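PDB 5MV0: L protein from CAS virus, which is the viral RNA polymerase, whose N-terminal domain is probably an endonuclease that cuts capped primers from host messenger RNA for cap-snatching. Local coordinates for residues B[37-42]-B[181-186]; B[45-50]-B[59-64]; B[80-85]-B[129-134]. One frame throughout, in Å; residues are numbered along the deposited sequence.

Contact 1 (B[37-42]-B[181-186])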
ATOM      1  N   LEU B  37      16.342   7.855  -2.624  1.00 13.24           N
ATOM      2  CA  LEU B  37      15.217   7.144  -3.219  1.00 13.45           C
ATOM      3  C   LEU B  37      15.690   5.935  -4.010  1.00 14.91           C
ATOM      4  O   LEU B  37      15.076   4.856  -3.950  1.00 15.50           O
ATOM      5  CB  LEU B  37      14.427   8.088  -4.122  1.00 16.33           C
ATOM      6  CG  LEU B  37      13.170   7.478  -4.754  1.00 15.49           C
ATOM      7  CD1 LEU B  37      12.104   7.235  -3.694  1.00 15.51           C
ATOM      8  CD2 LEU B  37      12.644   8.373  -5.847  1.00 22.44           C
ATOM      9  N   ALA B  38      16.776   6.093  -4.773  1.00 13.82           N
ATOM     10  CA  ALA B  38      17.290   4.965  -5.545  1.00 17.37           C
ATOM     11  C   ALA B  38      17.682   3.814  -4.632  1.00 17.17           C
ATOM     12  O   ALA B  38      17.404   2.648  -4.941  1.00 15.39           O
ATOM     13  CB  ALA B  38      18.486   5.389  -6.411  1.00 15.41           C
ATOM     14  N   MET B  39      18.321   4.116  -3.491  1.00 13.91           N
ATOM     15  CA  MET B  39      18.733   3.026  -2.609  1.00 14.44           C
ATOM     16  C   MET B  39      17.528   2.373  -1.942  1.00 15.51           C
ATOM     17  O   MET B  39      17.513   1.151  -1.731  1.00 13.98           O
ATOM     18  CB  MET B  39      19.741   3.530  -1.564  1.00 18.82           C
ATOM     19  CG  MET B  39      21.104   4.004  -2.149  1.00 15.00           C
ATOM     20  SD  MET B  39      21.770   3.041  -3.547  1.00 19.01           S
ATOM     21  CE  MET B  39      22.128   1.466  -2.760  1.00 17.16           C
ATOM     22  N   SER B  40      16.496   3.152  -1.626  1.00 14.09           N
ATOM     23  CA  SER B  40      15.279   2.559  -1.077  1.00 13.37           C
ATOM     24  C   SER B  40      14.613   1.631  -2.093  1.00 13.39           C
ATOM     25  O   SER B  40      14.115   0.558  -1.733  1.00 14.48           O
ATOM     26  CB  SER B  40      14.320   3.669  -0.622  1.00 16.84           C
ATOM     27  OG  SER B  40      13.035   3.133  -0.340  1.00 24.10           O
ATOM     28  N   ALA B  41      14.615   2.017  -3.367  1.00 12.12           N
ATOM     29  CA  ALA B  41      14.056   1.162  -4.410  1.00 15.72           C
ATOM     30  C   ALA B  41      14.819  -0.150  -4.524  1.00 16.95           C
ATOM     31  O   ALA B  41      14.212  -1.220  -4.654  1.00 15.22           O
ATOM     32  CB  ALA B  41      14.078   1.908  -5.742  1.00 12.63           C
ATOM     33  N   ILE B  42      16.154  -0.085  -4.468  1.00 13.89           N
ATOM     34  CA  ILE B  42      16.974  -1.294  -4.521  1.00 13.23           C
ATOM     35  C   ILE B  42      16.710  -2.179  -3.310  1.00 12.18           C
ATOM     36  O   ILE B  42      16.573  -3.405  -3.438  1.00 13.19           O
ATOM     37  CB  ILE B  42      18.458  -0.906  -4.649  1.00 15.84           C
ATOM     38  CG1 ILE B  42      18.695  -0.273  -6.021  1.00 16.39           C
ATOM     39  CG2 ILE B  42      19.385  -2.120  -4.378  1.00 16.72           C
ATOM     40  CD1 ILE B  42      19.995   0.549  -6.114  1.00 19.81           C
ATOM     41  N   GLU B 181      30.755  -0.778  -5.736  1.00 16.28           N
ATOM     42  CA  GLU B 181      31.032  -1.222  -7.097  1.00 23.57           C
ATOM     43  C   GLU B 181      30.375  -2.568  -7.391  1.00 18.11           C
ATOM     44  O   GLU B 181      29.813  -2.764  -8.472  1.00 18.87           O
ATOM     45  CB  GLU B 181      32.545  -1.307  -7.319  1.00 23.30           C
ATOM     46  CG  GLU B 181      33.259   0.059  -7.292  1.00 21.93           C
ATOM     47  CD  GLU B 181      33.627   0.541  -5.887  1.00 27.22           C
ATOM     48  OE1 GLU B 181      33.242  -0.098  -4.865  1.00 23.28           O
ATOM     49  OE2 GLU B 181      34.316   1.580  -5.814  1.00 30.11           O
ATOM     50  N   GLU B 182      30.453  -3.509  -6.448  1.00 19.12           N
ATOM     51  CA  GLU B 182      29.889  -4.840  -6.667  1.00 20.11           C
ATOM     52  C   GLU B 182      28.375  -4.785  -6.826  1.00 20.49           C
ATOM     53  O   GLU B 182      27.810  -5.412  -7.732  1.00 19.06           O
ATOM     54  CB  GLU B 182      30.257  -5.766  -5.509  1.00 26.52           C
ATOM     55  CG  GLU B 182      31.719  -6.159  -5.434  1.00 28.20           C
ATOM     56  CD  GLU B 182      32.540  -5.222  -4.562  1.00 27.62           C
ATOM     57  OE1 GLU B 182      32.214  -4.017  -4.451  1.00 23.80           O
ATOM     58  OE2 GLU B 182      33.517  -5.709  -3.974  1.00 23.89           O
ATOM     59  N   GLU B 183      27.691  -4.060  -5.936  1.00 17.66           N
ATOM     60  CA  GLU B 183      26.233  -3.995  -6.027  1.00 16.45           C
ATOM     61  C   GLU B 183      25.798  -3.283  -7.301  1.00 17.76           C
ATOM     62  O   GLU B 183      24.890  -3.740  -8.004  1.00 16.94           O
ATOM     63  CB  GLU B 183      25.649  -3.300  -4.794  1.00 17.99           C
ATOM     64  CG  GLU B 183      24.118  -3.177  -4.867  1.00 20.21           C
ATOM     65  CD  GLU B 183      23.456  -2.941  -3.518  1.00 31.15           C
ATOM     66  OE1 GLU B 183      24.119  -2.450  -2.572  1.00 30.88           O
ATOM     67  OE2 GLU B 183      22.262  -3.283  -3.394  1.00 29.76           O
ATOM     68  N   TYR B 184      26.453  -2.165  -7.622  1.00 16.40           N
ATOM     69  CA  TYR B 184      26.126  -1.448  -8.846  1.00 16.98           C
ATOM     70  C   TYR B 184      26.309  -2.344 -10.069  1.00 20.13           C
ATOM     71  O   TYR B 184      25.450  -2.376 -10.959  1.00 19.47           O
ATOM     72  CB  TYR B 184      26.985  -0.188  -8.957  1.00 16.88           C
ATOM     73  CG  TYR B 184      26.676   0.657 -10.165  1.00 20.08           C
ATOM     74  CD1 TYR B 184      25.568   1.496 -10.183  1.00 19.76           C
ATOM     75  CD2 TYR B 184      27.501   0.633 -11.282  1.00 19.02           C
ATOM     76  CE1 TYR B 184      25.292   2.287 -11.280  1.00 25.11           C
ATOM     77  CE2 TYR B 184      27.226   1.408 -12.387  1.00 25.05           C
ATOM     78  CZ  TYR B 184      26.121   2.232 -12.382  1.00 29.51           C
ATOM     79  OH  TYR B 184      25.841   3.011 -13.479  1.00 27.28           O
ATOM     80  N   ASP B 185      27.414  -3.093 -10.118  1.00 16.41           N
ATOM     81  CA  ASP B 185      27.651  -3.968 -11.263  1.00 23.65           C
ATOM     82  C   ASP B 185      26.631  -5.104 -11.312  1.00 21.08           C
ATOM     83  O   ASP B 185      26.139  -5.442 -12.396  1.00 19.52           O
ATOM     84  CB  ASP B 185      29.077  -4.522 -11.235  1.00 22.04           C
ATOM     85  CG  ASP B 185      30.113  -3.485 -11.639  1.00 29.90           C
ATOM     86  OD1 ASP B 185      31.306  -3.702 -11.357  1.00 39.18           O
ATOM     87  OD2 ASP B 185      29.734  -2.444 -12.218  1.00 27.39           O
ATOM     88  N   GLU B 186      26.288  -5.684 -10.152  1.00 20.00           N
ATOM     89  CA  GLU B 186      25.279  -6.745 -10.105  1.00 19.44           C
ATOM     90  C   GLU B 186      23.933  -6.252 -10.624  1.00 23.57           C
ATOM     91  O   GLU B 186      23.254  -6.951 -11.390  1.00 20.49           O
ATOM     92  CB  GLU B 186      25.137  -7.277  -8.673  1.00 21.04           C
ATOM     93  CG  GLU B 186      23.903  -8.155  -8.421  1.00 25.38           C
ATOM     94  CD  GLU B 186      23.872  -9.401  -9.301  1.00 34.45           C
ATOM     95  OE1 GLU B 186      24.958  -9.845  -9.715  1.00 28.49           O
ATOM     96  OE2 GLU B 186      22.765  -9.927  -9.582  1.00 27.20           O
TER

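Contact 2 (B[45-50]-B[59-64])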
ATOM      1  N   ARG B  45      13.298  -3.888  -3.809  1.00 11.73           N
ATOM      2  CA  ARG B  45      13.387  -5.029  -4.717  1.00 16.42           C
ATOM      3  C   ARG B  45      13.795  -6.300  -3.970  1.00 14.88           C
ATOM      4  O   ARG B  45      13.172  -7.364  -4.130  1.00 17.55           O
ATOM      5  CB  ARG B  45      14.371  -4.684  -5.829  1.00 14.33           C
ATOM      6  CG  ARG B  45      14.749  -5.792  -6.764  1.00 16.22           C
ATOM      7  CD  ARG B  45      15.584  -5.192  -7.901  1.00 19.02           C
ATOM      8  NE  ARG B  45      16.027  -6.214  -8.835  1.00 21.81           N
ATOM      9  CZ  ARG B  45      17.153  -6.905  -8.699  1.00 24.24           C
ATOM     10  NH1 ARG B  45      17.959  -6.680  -7.664  1.00 22.63           N
ATOM     11  NH2 ARG B  45      17.470  -7.826  -9.593  1.00 22.86           N
ATOM     12  N   ALA B  46      14.830  -6.198  -3.128  1.00 14.71           N
ATOM     13  CA  ALA B  46      15.282  -7.347  -2.350  1.00 13.12           C
ATOM     14  C   ALA B  46      14.241  -7.769  -1.320  1.00 15.29           C
ATOM     15  O   ALA B  46      14.061  -8.968  -1.074  1.00 13.70           O
ATOM     16  CB  ALA B  46      16.614  -7.025  -1.662  1.00 14.04           C
ATOM     17  N   THR B  47      13.555  -6.800  -0.699  1.00 12.35           N
ATOM     18  CA  THR B  47      12.563  -7.125   0.330  1.00 12.67           C
ATOM     19  C   THR B  47      11.340  -7.820  -0.267  1.00 15.92           C
ATOM     20  O   THR B  47      10.748  -8.701   0.371  1.00 15.82           O
ATOM     21  CB  THR B  47      12.134  -5.855   1.078  1.00 20.66           C
ATOM     22  OG1 THR B  47      13.270  -5.263   1.713  1.00 17.68           O
ATOM     23  CG2 THR B  47      11.134  -6.183   2.142  1.00 27.49           C
ATOM     24  N   ILE B  48      10.925  -7.411  -1.471  1.00 15.04           N
ATOM     25  CA  ILE B  48       9.831  -8.097  -2.164  1.00 17.41           C
ATOM     26  C   ILE B  48      10.186  -9.569  -2.399  1.00 20.15           C
ATOM     27  O   ILE B  48       9.379 -10.482  -2.154  1.00 15.89           O
ATOM     28  CB  ILE B  48       9.505  -7.365  -3.482  1.00 17.62           C
ATOM     29  CG1 ILE B  48       8.959  -5.953  -3.180  1.00 14.59           C
ATOM     30  CG2 ILE B  48       8.522  -8.170  -4.330  1.00 15.72           C
ATOM     31  CD1 ILE B  48       8.836  -5.048  -4.416  1.00 17.15           C
ATOM     32  N   HIS B  49      11.401  -9.819  -2.882  1.00 13.32           N
ATOM     33  CA  HIS B  49      11.875 -11.190  -3.053  1.00 17.99           C
ATOM     34  C   HIS B  49      11.795 -11.980  -1.747  1.00 21.37           C
ATOM     35  O   HIS B  49      11.276 -13.106  -1.727  1.00 18.31           O
ATOM     36  CB  HIS B  49      13.308 -11.164  -3.578  1.00 22.49           C
ATOM     37  CG  HIS B  49      13.889 -12.515  -3.837  1.00 19.63           C
ATOM     38  ND1 HIS B  49      13.329 -13.411  -4.724  1.00 17.93           N
ATOM     39  CD2 HIS B  49      15.006 -13.109  -3.351  1.00 20.67           C
ATOM     40  CE1 HIS B  49      14.074 -14.503  -4.769  1.00 22.04           C
ATOM     41  NE2 HIS B  49      15.100 -14.343  -3.949  1.00 20.06           N
ATOM     42  N   GLU B  50      12.329 -11.416  -0.650  1.00 15.76           N
ATOM     43  CA  GLU B  50      12.269 -12.086   0.652  1.00 18.58           C
ATOM     44  C   GLU B  50      10.838 -12.383   1.051  1.00 19.57           C
ATOM     45  O   GLU B  50      10.528 -13.479   1.525  1.00 17.69           O
ATOM     46  CB  GLU B  50      12.895 -11.227   1.754  1.00 15.89           C
ATOM     47  CG  GLU B  50      14.373 -10.967   1.682  1.00 19.84           C
ATOM     48  CD  GLU B  50      14.772  -9.836   2.646  1.00 21.69           C
ATOM     49  OE1 GLU B  50      13.914  -9.393   3.457  1.00 24.67           O
ATOM     50  OE2 GLU B  50      15.929  -9.381   2.583  1.00 27.49           O
ATOM     51  N   ILE B  59       6.356 -19.302   5.906  1.00 24.52           N
ATOM     52  CA  ILE B  59       7.082 -18.919   7.111  1.00 19.80           C
ATOM     53  C   ILE B  59       6.957 -17.411   7.329  1.00 23.07           C
ATOM     54  O   ILE B  59       6.439 -16.678   6.490  1.00 22.90           O
ATOM     55  CB  ILE B  59       8.562 -19.338   7.048  1.00 23.99           C
ATOM     56  CG1 ILE B  59       9.289 -18.534   5.980  1.00 20.33           C
ATOM     57  CG2 ILE B  59       8.690 -20.833   6.732  1.00 22.92           C
ATOM     58  CD1 ILE B  59      10.766 -18.843   5.920  1.00 21.45           C
ATOM     59  N   ILE B  60       7.460 -16.960   8.471  1.00 19.81           N
ATOM     60  CA  ILE B  60       7.370 -15.559   8.879  1.00 28.06           C
ATOM     61  C   ILE B  60       8.472 -14.757   8.202  1.00 23.67           C
ATOM     62  O   ILE B  60       9.647 -15.131   8.254  1.00 22.54           O
ATOM     63  CB  ILE B  60       7.473 -15.442  10.408  1.00 22.26           C
ATOM     64  CG1 ILE B  60       6.293 -16.147  11.081  1.00 23.62           C
ATOM     65  CG2 ILE B  60       7.578 -13.984  10.854  1.00 24.19           C
ATOM     66  CD1 ILE B  60       6.558 -16.449  12.535  1.00 24.56           C
ATOM     67  N   HIS B  61       8.100 -13.645   7.575  1.00 22.65           N
ATOM     68  CA  HIS B  61       9.091 -12.686   7.094  1.00 19.52           C
ATOM     69  C   HIS B  61       9.630 -11.892   8.276  1.00 19.02           C
ATOM     70  O   HIS B  61       8.863 -11.247   9.002  1.00 19.86           O
ATOM     71  CB  HIS B  61       8.466 -11.754   6.063  1.00 22.50           C
ATOM     72  CG  HIS B  61       9.443 -10.856   5.371  1.00 23.08           C
ATOM     73  ND1 HIS B  61       9.060  -9.674   4.768  1.00 23.05           N
ATOM     74  CD2 HIS B  61      10.776 -10.974   5.158  1.00 19.30           C
ATOM     75  CE1 HIS B  61      10.119  -9.096   4.228  1.00 24.02           C
ATOM     76  NE2 HIS B  61      11.172  -9.865   4.445  1.00 20.91           N
ATOM     77  N   ASN B  62      10.947 -11.922   8.461  1.00 16.17           N
ATOM     78  CA  ASN B  62      11.577 -11.446   9.699  1.00 18.29           C
ATOM     79  C   ASN B  62      11.852  -9.936   9.656  1.00 18.84           C
ATOM     80  O   ASN B  62      12.987  -9.476   9.790  1.00 19.37           O
ATOM     81  CB  ASN B  62      12.860 -12.233   9.952  1.00 20.79           C
ATOM     82  CG  ASN B  62      13.537 -11.863  11.256  1.00 22.05           C
ATOM     83  OD1 ASN B  62      12.919 -11.285  12.153  1.00 19.56           O
ATOM     84  ND2 ASN B  62      14.815 -12.209  11.374  1.00 17.95           N
ATOM     85  N   THR B  63      10.776  -9.153   9.520  1.00 20.99           N
ATOM     86  CA  THR B  63      10.912  -7.697   9.442  1.00 20.73           C
ATOM     87  C   THR B  63      11.322  -7.055  10.766  1.00 26.38           C
ATOM     88  O   THR B  63      11.825  -5.926  10.760  1.00 22.24           O
ATOM     89  CB  THR B  63       9.604  -7.052   8.963  1.00 20.59           C
ATOM     90  OG1 THR B  63       8.576  -7.267   9.935  1.00 22.16           O
ATOM     91  CG2 THR B  63       9.171  -7.643   7.637  1.00 26.22           C
ATOM     92  N   LYS B  64      11.097  -7.711  11.902  1.00 16.60           N
ATOM     93  CA  LYS B  64      11.608  -7.152  13.144  1.00 20.18           C
ATOM     94  C   LYS B  64      13.076  -7.476  13.353  1.00 18.75           C
ATOM     95  O   LYS B  64      13.663  -7.013  14.332  1.00 21.71           O
ATOM     96  CB  LYS B  64      10.786  -7.646  14.333  1.00 22.31           C
ATOM     97  CG  LYS B  64       9.333  -7.191  14.275  1.00 25.90           C
ATOM     98  CD  LYS B  64       8.576  -7.712  15.459  1.00 27.74           C
ATOM     99  CE  LYS B  64       7.220  -8.254  15.073  1.00 37.56           C
ATOM    100  NZ  LYS B  64       6.528  -8.757  16.297  1.00 37.71           N
TER

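Contact 3 (B[80-85]-B[129-134]). With PO4 (phosphate ion), chain F.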
ATOM      1  N   PRO B  80      23.369 -22.465  24.243  1.00 29.53           N
ATOM      2  CA  PRO B  80      24.579 -21.647  24.168  1.00 34.60           C
ATOM      3  C   PRO B  80      24.397 -20.494  23.192  1.00 34.48           C
ATOM      4  O   PRO B  80      23.532 -20.515  22.315  1.00 35.88           O
ATOM      5  CB  PRO B  80      25.638 -22.628  23.665  1.00 37.26           C
ATOM      6  CG  PRO B  80      24.854 -23.575  22.820  1.00 33.59           C
ATOM      7  CD  PRO B  80      23.549 -23.757  23.555  1.00 41.05           C
ATOM      8  N   THR B  81      25.235 -19.477  23.366  1.00 29.30           N
ATOM      9  CA  THR B  81      25.226 -18.316  22.486  1.00 33.42           C
ATOM     10  C   THR B  81      25.767 -18.720  21.118  1.00 28.70           C
ATOM     11  O   THR B  81      26.904 -19.189  21.007  1.00 32.82           O
ATOM     12  CB  THR B  81      26.069 -17.189  23.091  1.00 34.14           C
ATOM     13  OG1 THR B  81      25.472 -16.747  24.317  1.00 33.71           O
ATOM     14  CG2 THR B  81      26.194 -15.994  22.127  1.00 26.09           C
ATOM     15  N   PHE B  82      24.948 -18.569  20.083  1.00 24.78           N
ATOM     16  CA  PHE B  82      25.401 -18.834  18.729  1.00 22.81           C
ATOM     17  C   PHE B  82      25.938 -17.562  18.087  1.00 26.81           C
ATOM     18  O   PHE B  82      25.832 -16.459  18.629  1.00 24.84           O
ATOM     19  CB  PHE B  82      24.273 -19.417  17.877  1.00 25.52           C
ATOM     20  CG  PHE B  82      23.798 -20.757  18.345  1.00 27.75           C
ATOM     21  CD1 PHE B  82      24.585 -21.881  18.164  1.00 34.94           C
ATOM     22  CD2 PHE B  82      22.574 -20.896  18.970  1.00 28.51           C
ATOM     23  CE1 PHE B  82      24.155 -23.126  18.599  1.00 36.34           C
ATOM     24  CE2 PHE B  82      22.141 -22.135  19.414  1.00 36.19           C
ATOM     25  CZ  PHE B  82      22.936 -23.252  19.224  1.00 32.94           C
ATOM     26  N   GLN B  83      26.526 -17.731  16.910  1.00 23.09           N
ATOM     27  CA  GLN B  83      26.931 -16.574  16.129  1.00 24.63           C
ATOM     28  C   GLN B  83      25.713 -15.697  15.843  1.00 24.33           C
ATOM     29  O   GLN B  83      24.568 -16.162  15.833  1.00 21.25           O
ATOM     30  CB  GLN B  83      27.586 -17.015  14.825  1.00 20.45           C
ATOM     31  CG  GLN B  83      26.720 -17.942  13.976  1.00 24.82           C
ATOM     32  CD  GLN B  83      26.944 -19.421  14.292  1.00 30.46           C
ATOM     33  OE1 GLN B  83      27.038 -19.816  15.453  1.00 21.82           O
ATOM     34  NE2 GLN B  83      27.034 -20.241  13.249  1.00 23.97           N
ATOM     35  N   HIS B  84      25.969 -14.414  15.635  1.00 24.75           N
ATOM     36  CA  HIS B  84      24.898 -13.483  15.320  1.00 21.59           C
ATOM     37  C   HIS B  84      24.513 -13.643  13.857  1.00 18.05           C
ATOM     38  O   HIS B  84      25.347 -13.462  12.967  1.00 23.33           O
ATOM     39  CB  HIS B  84      25.306 -12.045  15.608  1.00 19.28           C
ATOM     40  CG  HIS B  84      24.289 -11.051  15.149  1.00 20.75           C
ATOM     41  ND1 HIS B  84      23.075 -10.890  15.785  1.00 21.74           N
ATOM     42  CD2 HIS B  84      24.268 -10.222  14.079  1.00 23.75           C
ATOM     43  CE1 HIS B  84      22.368  -9.974  15.148  1.00 27.83           C
ATOM     44  NE2 HIS B  84      23.066  -9.558  14.106  1.00 22.66           N
ATOM     45  N   ILE B  85      23.254 -14.001  13.627  1.00 20.57           N
ATOM     46  CA  ILE B  85      22.666 -14.151  12.303  1.00 22.29           C
ATOM     47  C   ILE B  85      21.278 -13.529  12.363  1.00 20.39           C
ATOM     48  O   ILE B  85      20.564 -13.701  13.355  1.00 20.69           O
ATOM     49  CB  ILE B  85      22.566 -15.635  11.878  1.00 17.68           C
ATOM     50  CG1 ILE B  85      23.952 -16.289  11.781  1.00 22.14           C
ATOM     51  CG2 ILE B  85      21.824 -15.774  10.555  1.00 19.67           C
ATOM     52  CD1 ILE B  85      23.874 -17.803  11.599  1.00 23.97           C
ATOM     53  N   ASP B 129      23.796 -29.053  14.229  1.00 31.33           N
ATOM     54  CA  ASP B 129      24.246 -30.093  15.150  1.00 32.47           C
ATOM     55  C   ASP B 129      23.722 -29.856  16.555  1.00 27.04           C
ATOM     56  O   ASP B 129      23.267 -30.793  17.219  1.00 29.38           O
ATOM     57  CB  ASP B 129      25.769 -30.164  15.164  1.00 30.41           C
ATOM     58  CG  ASP B 129      26.332 -30.774  13.899  1.00 48.54           C
ATOM     59  OD1 ASP B 129      25.589 -31.512  13.215  1.00 47.96           O
ATOM     60  OD2 ASP B 129      27.516 -30.518  13.590  1.00 53.40           O
ATOM     61  N   HIS B 130      23.776 -28.609  17.030  1.00 28.35           N
ATOM     62  CA  HIS B 130      23.306 -28.326  18.384  1.00 27.74           C
ATOM     63  C   HIS B 130      21.817 -28.594  18.519  1.00 27.68           C
ATOM     64  O   HIS B 130      21.366 -29.122  19.541  1.00 28.50           O
ATOM     65  CB  HIS B 130      23.629 -26.884  18.771  1.00 28.99           C
ATOM     66  CG  HIS B 130      25.038 -26.688  19.231  1.00 29.16           C
ATOM     67  ND1 HIS B 130      26.088 -26.494  18.358  1.00 41.44           N
ATOM     68  CD2 HIS B 130      25.575 -26.677  20.473  1.00 32.22           C
ATOM     69  CE1 HIS B 130      27.210 -26.368  19.043  1.00 31.48           C
ATOM     70  NE2 HIS B 130      26.926 -26.471  20.328  1.00 36.93           N
ATOM     71  N   LEU B 131      21.035 -28.249  17.496  1.00 22.95           N
ATOM     72  CA  LEU B 131      19.594 -28.432  17.596  1.00 25.52           C
ATOM     73  C   LEU B 131      19.214 -29.900  17.449  1.00 26.49           C
ATOM     74  O   LEU B 131      18.336 -30.391  18.165  1.00 23.26           O
ATOM     75  CB  LEU B 131      18.880 -27.575  16.544  1.00 32.71           C
ATOM     76  CG  LEU B 131      18.636 -26.100  16.902  1.00 28.79           C
ATOM     77  CD1 LEU B 131      17.946 -26.002  18.233  1.00 28.03           C
ATOM     78  CD2 LEU B 131      19.909 -25.316  16.952  1.00 35.96           C
ATOM     79  N   LYS B 132      19.845 -30.616  16.520  1.00 23.01           N
ATOM     80  CA  LYS B 132      19.529 -32.036  16.389  1.00 30.00           C
ATOM     81  C   LYS B 132      19.884 -32.791  17.663  1.00 26.15           C
ATOM     82  O   LYS B 132      19.181 -33.732  18.047  1.00 23.61           O
ATOM     83  CB  LYS B 132      20.261 -32.637  15.188  1.00 30.65           C
ATOM     84  CG  LYS B 132      19.797 -32.116  13.836  1.00 36.54           C
ATOM     85  CD  LYS B 132      20.663 -32.663  12.707  1.00 35.02           C
ATOM     86  CE  LYS B 132      20.312 -34.098  12.381  1.00 38.44           C
ATOM     87  NZ  LYS B 132      18.938 -34.198  11.795  1.00 43.33           N
ATOM     88  N   HIS B 133      20.947 -32.363  18.344  1.00 25.31           N
ATOM     89  CA  HIS B 133      21.307 -32.951  19.629  1.00 26.59           C
ATOM     90  C   HIS B 133      20.156 -32.870  20.623  1.00 34.63           C
ATOM     91  O   HIS B 133      20.037 -33.726  21.505  1.00 28.51           O
ATOM     92  CB  HIS B 133      22.547 -32.243  20.174  1.00 28.75           C
ATOM     93  CG  HIS B 133      23.209 -32.962  21.308  1.00 35.59           C
ATOM     94  ND1 HIS B 133      22.820 -32.805  22.622  1.00 34.02           N
ATOM     95  CD2 HIS B 133      24.230 -33.850  21.320  1.00 28.71           C
ATOM     96  CE1 HIS B 133      23.576 -33.565  23.394  1.00 40.24           C
ATOM     97  NE2 HIS B 133      24.438 -34.211  22.630  1.00 37.34           N
ATOM     98  N   GLU B 134      19.296 -31.860  20.496  1.00 31.69           N
ATOM     99  CA  GLU B 134      18.150 -31.702  21.378  1.00 25.59           C
ATOM    100  C   GLU B 134      16.886 -32.333  20.815  1.00 27.38           C
ATOM    101  O   GLU B 134      15.804 -32.127  21.376  1.00 28.07           O
ATOM    102  CB  GLU B 134      17.904 -30.215  21.661  1.00 31.61           C
ATOM    103  CG  GLU B 134      19.092 -29.494  22.272  1.00 30.15           C
ATOM    104  CD  GLU B 134      19.550 -30.126  23.580  1.00 42.11           C
ATOM    105  OE1 GLU B 134      18.691 -30.414  24.445  1.00 38.72           O
ATOM    106  OE2 GLU B 134      20.770 -30.334  23.744  1.00 40.64           O
TER
HETATM  107  P   PO4 F 301      22.409 -11.959  19.171  1.00 30.14           P
HETATM  108  O1  PO4 F 301      23.523 -10.967  19.373  1.00 34.89           O
HETATM  109  O2  PO4 F 301      22.649 -12.736  17.896  1.00 28.12           O
HETATM  110  O3  PO4 F 301      21.058 -11.303  19.168  1.00 33.87           O
HETATM  111  O4  PO4 F 301      22.424 -12.920  20.333  1.00 46.75           O

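Contact 1 (B[37-42]-B[181-186])
Ile42 overlaps the carboxylate end of Glu183 with its short branch: CG2 of Ile42 lies 3.3 Å from OE2 of Glu183. The methyl does not meet this oxygen in the carboxylate plane but is tilted well out of it, and the two side chains cross obliquely. A methyl offers the oxygen no donor, so this is a van der Waals contact. Torsions explain how so long a gap is bridged. Glu183 has CG anti to its backbone N (chi1 179°) and stays extended beyond CG, which carries the carboxylate across to a helix whose closest CA is still 9.8 Å away, that of Ile42 from the CA of Glu183. Met39, one turn earlier on the same helix as Ile42, adds a looser approach, its CE 4.4 Å from OE1 of Glu183. Thus one carboxylate is faced by two apolar side chains, and the area buried is small, 86 Å² over both segments.

The wider packing places the contact: Ile42 and Ala38 rest on Ser165 and Leu169 of helix 155-170, whose Ser170 hydrogen-bonds the hydroxyl of Tyr184. Earlier on helix 181-192, Glu181 and Glu182 form salt bridges with Arg74 of the second subunit. The arrangement is a sparse, side-chain-only contact between two helices, 34-57 and 181-192, in the helical part of an alpha/beta domain of the arenavirus cap-snatching family, clan PDDEXK.

Contact 2 (B[45-50]-B[59-64])
The imidazole of His61 has Glu50 on one face and at its edge. Over that face lies the main-chain C of Glu50, 4.2 Å above the ring plane and displaced toward the rim. The opposite face carries CG2 of Thr63, from the histidine's own segment, 3.5 Å above the plane. In the plane of the ring, CG2 of Thr47 stands 3.7 Å from CE1 of His61. The next edge position is polar: NE2 of His61 donates to OE1 of Glu50 at 3.0 Å. The bond is almost straight, 176° at the hydrogen, and the acceptor lies close to the ring plane. OE1 receives it on its anti lone pair, the one turned away from OE2, while the carboxylate plane is rotated 73° against the imidazole. The face is met by the backbone of Glu50 and the edge by its carboxylate: with CG anti to the carbonyl carbon (chi1 -66°) and the chain extended beyond it, OE1 reaches NE2, and CB of Glu50 passes 3.5 Å from NE2 of His61.

Thr47 presents only its methyl to the ring; its hydroxyl is hydrogen-bonded to the carbonyl of Arg43 one turn back. The contact joins helix 34-57 to the short edge strand 60-61, which pairs with strand 89-93. OE2 of Glu50 comes close to OD1 of Asp88. An acidic pair here is consistent with the metal-binding cluster of PDDEXK nucleases. No metal is present beside it; if one bound, the bond from His61 would probably act as a second-shell restraint on the carboxylate's rotation, with OE2 on the Asp88 side.

Contact 3 (B[80-85]-B[129-134])
Phe82 points an edge at the face of His130 in a T-shaped (edge-to-face) pair: the centroids of the Phe82 and His130 rings are 5.4 Å apart and their planes stand at 82°. Phe82 holds CG anti to its carbonyl carbon (chi1 -64°), which carries the ring across to the imidazole. CE1 and CZ of Phe82 share the touching: CE1 is 3.7 Å from CG of His130, CZ 3.7 Å from CB of His130, so the edge meets the root of the imidazole more than its far end. His130 ND1 is engaged by the carbonyl of Gly126, one turn earlier, which helps to set the ring's rotation.

Pro80 comes at the imidazole obliquely, its CG 4.0 Å from CD2 of His130, while its carbonyl O sits 3.4 Å above the Phe82 ring plane, near the rim. The contact thereby pins the loop between helix 68-73 and strand 89-93 to helix 127-133, the short helix leading into strand 137-145 of the mixed sheet. Deeper in, CD2 of Leu131 approaches CZ of Phe82 at 4.3 Å, and both side chains also pack on Ile72.

Further along the loop His84 faces the other way: its ND1 donates to O2 of a phosphate ion, in the plane of the ring, at 2.8 Å. Ser67 and Asn69 of the same chain and Ser119 of the second subunit also hydrogen-bond this ion, probably taken up from the crystallisation liquor.

How the contacts relate
Contacts 1 and 2 share helix 34-57: segments 37-42 and 45-50 follow closely along it, yet the contact centres lie 18 Å apart. The first ties that helix to helix 181-192 late in the chain, the second to the edge of the sheet. Contact 3 sits at the far end, its centre about 34 Å from that of contact 1 and 23 Å from that of contact 2; the nearest atoms of contacts 2 and 3 are about 6 Å apart. Contact 2 includes Glu50, which probably belongs to the nuclease's acidic site; the phosphate is held by His84 of segment 80-85, not at that site. All three have residues in touch with the second subunit.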